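Local coordinates for inositol 2-dehydrogenase (Sinorhizobium meliloti, PDB 4HKT), which catalyses the NAD-dependent oxidation of myo-inositol to 2-keto-myo-inositol (scyllo-inosose), the first step of myo-inositol degradation, at the interface of chains A and B. Numbering follows the deposited sequence. Chains: chain A/B, Inositol 2-dehydrogenase.

The interface of chains A and B. Residues chain A 127-128, 131, 251-252, 254; chain B 256-259.
A two-fold symmetric interface between identical subunits, in which A:His128 and A:Glu252 grip the backbone of B:Ser258, joins chains A and B through a segment of one subunit that crosses to pair with a strand of the other, and is likely to contribute to pairing these two subunits within the deposited tetramer. The segment B:Pro256 to B:Ile259, leading into strand 259-263 of chain B, runs between helix 127-137 and the end of strand 248-251 of chain A. On the helix side, the amide N of B:Ser258 donates to the imidazole ND1 of A:His128 at 3.0 Å. This bond is nearly straight, 171° at the hydrogen, and the donor lies close to the ring plane, so ND1 accepts at the edge of the imidazole. With CG anti to the carbonyl carbon, the ring is carried towards the incoming chain, and chi2 of -77° turns its ND1 edge to the amide of B:Ser258. One ring face is covered by the side-chain amide oxygen OE1 of A:Gln254, 3.6 Å above the plane and over its centre; the bend at chi2 (-58°) brings this oxygen back over the ring. The same OE1 lies 3.6 Å from CB of B:Ser258. Towards the strand, the backbone N of A:Glu252 donates to the carbonyl O of B:Ser258 at 3.1 Å, and A:Ala251 pairs with B:Ile259 in an antiparallel bridge. Both backbone polar groups of B:Ser258 are thus satisfied by the other subunit. Beside them, the methyl CB of A:Ala131 meets CG2 of B:Ile259 at 3.9 Å and CG2 of B:Val257 at 4.0 Å, while CG1 of the valine reaches towards A:Pro127. An alanine in place of A:His128 would probably leave the amide of B:Ser258 without its acceptor and open a gap beneath A:Gln254. By anchoring the crossing segment between helix and strand, the site is likely to set where the strands of one subunit join those of its neighbour.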
loop_
_atom_site.group_PDB
_atom_site.type_symbol
_atom_site.label_atom_id
_atom_site.label_comp_id
_atom_site.label_asym_id
_atom_site.label_seq_id
_atom_site.Cartn_x
_atom_site.Cartn_y
_atom_site.Cartn_z
ATOM N N PRO A 127 4.987 16.296 10.598
ATOM C CA PRO A 127 6.203 15.490 10.346
ATOM C C PRO A 127 6.304 14.960 8.908
ATOM O O PRO A 127 7.398 14.876 8.316
ATOM C CB PRO A 127 6.049 14.319 11.328
ATOM C CG PRO A 127 5.094 14.797 12.370
ATOM C CD PRO A 127 4.180 15.785 11.728
ATOM N N HIS A 128 5.175 14.575 8.350
ATOM C CA HIS A 128 5.170 13.999 7.020
ATOM C C HIS A 128 5.463 15.056 5.956
ATOM O O HIS A 128 6.337 14.868 5.078
ATOM C CB HIS A 128 3.845 13.276 6.775
ATOM C CG HIS A 128 3.387 12.457 7.941
ATOM N ND1 HIS A 128 3.927 11.228 8.240
ATOM C CD2 HIS A 128 2.479 12.710 8.916
ATOM C CE1 HIS A 128 3.350 10.737 9.322
ATOM N NE2 HIS A 128 2.488 11.632 9.773
ATOM N N ALA A 131 9.073 16.132 6.143
ATOM C CA ALA A 131 9.934 15.145 5.463
ATOM C C ALA A 131 9.928 15.335 3.941
ATOM O O ALA A 131 10.941 15.181 3.290
ATOM C CB ALA A 131 9.513 13.728 5.863
ATOM N N ALA A 251 3.448 12.619 0.351
ATOM C CA ALA A 251 3.121 12.305 1.692
ATOM C C ALA A 251 1.765 11.666 1.689
ATOM O O ALA A 251 0.847 12.176 1.054
ATOM C CB ALA A 251 3.086 13.539 2.557
ATOM N N GLU A 252 1.651 10.580 2.443
ATOM C CA GLU A 252 0.419 9.771 2.509
ATOM C C GLU A 252 -0.539 10.227 3.621
ATOM O O GLU A 252 -0.136 10.765 4.643
ATOM C CB GLU A 252 0.755 8.282 2.781
ATOM C CG GLU A 252 1.471 7.568 1.632
ATOM C CD GLU A 252 2.351 6.412 2.108
ATOM O OE1 GLU A 252 2.079 5.820 3.178
ATOM O OE2 GLU A 252 3.325 6.094 1.401
ATOM N N GLN A 254 -3.161 9.937 6.711
ATOM C CA GLN A 254 -3.018 9.367 8.043
ATOM C C GLN A 254 -4.369 8.897 8.548
ATOM O O GLN A 254 -5.390 9.553 8.298
ATOM C CB GLN A 254 -2.450 10.429 8.987
ATOM C CG GLN A 254 -1.081 10.952 8.538
ATOM C CD GLN A 254 -0.074 9.844 8.413
ATOM O OE1 GLN A 254 0.553 9.653 7.360
ATOM N NE2 GLN A 254 0.042 9.064 9.457
ATOM N N PRO B 256 7.967 6.212 11.524
ATOM C CA PRO B 256 7.773 7.553 12.089
ATOM C C PRO B 256 7.231 8.584 11.094
ATOM O O PRO B 256 6.538 9.501 11.510
ATOM C CB PRO B 256 9.187 7.949 12.579
ATOM C CG PRO B 256 10.130 7.113 11.758
ATOM C CD PRO B 256 9.385 5.798 11.605
ATOM N N VAL B 257 7.544 8.444 9.803
ATOM C CA VAL B 257 6.947 9.324 8.792
ATOM C C VAL B 257 6.498 8.524 7.567
ATOM O O VAL B 257 7.133 7.535 7.167
ATOM C CB VAL B 257 7.850 10.533 8.405
ATOM C CG1 VAL B 257 8.368 11.266 9.650
ATOM C CG2 VAL B 257 9.020 10.109 7.539
ATOM N N SER B 258 5.387 8.941 6.985
ATOM C CA SER B 258 4.808 8.230 5.858
ATOM C C SER B 258 4.962 9.076 4.612
ATOM O O SER B 258 4.044 9.862 4.251
ATOM C CB SER B 258 3.355 7.832 6.143
ATOM O OG SER B 258 3.281 7.100 7.346
ATOM N N ILE B 259 6.166 8.972 3.999
ATOM C CA ILE B 259 6.422 9.537 2.684
ATOM C C ILE B 259 6.894 8.426 1.756
ATOM O O ILE B 259 7.228 7.303 2.201
ATOM C CB ILE B 259 7.416 10.726 2.664
ATOM C CG1 ILE B 259 8.833 10.290 2.992
ATOM C CG2 ILE B 259 6.958 11.815 3.617
ATOM C CD1 ILE B 259 9.859 11.336 2.598
#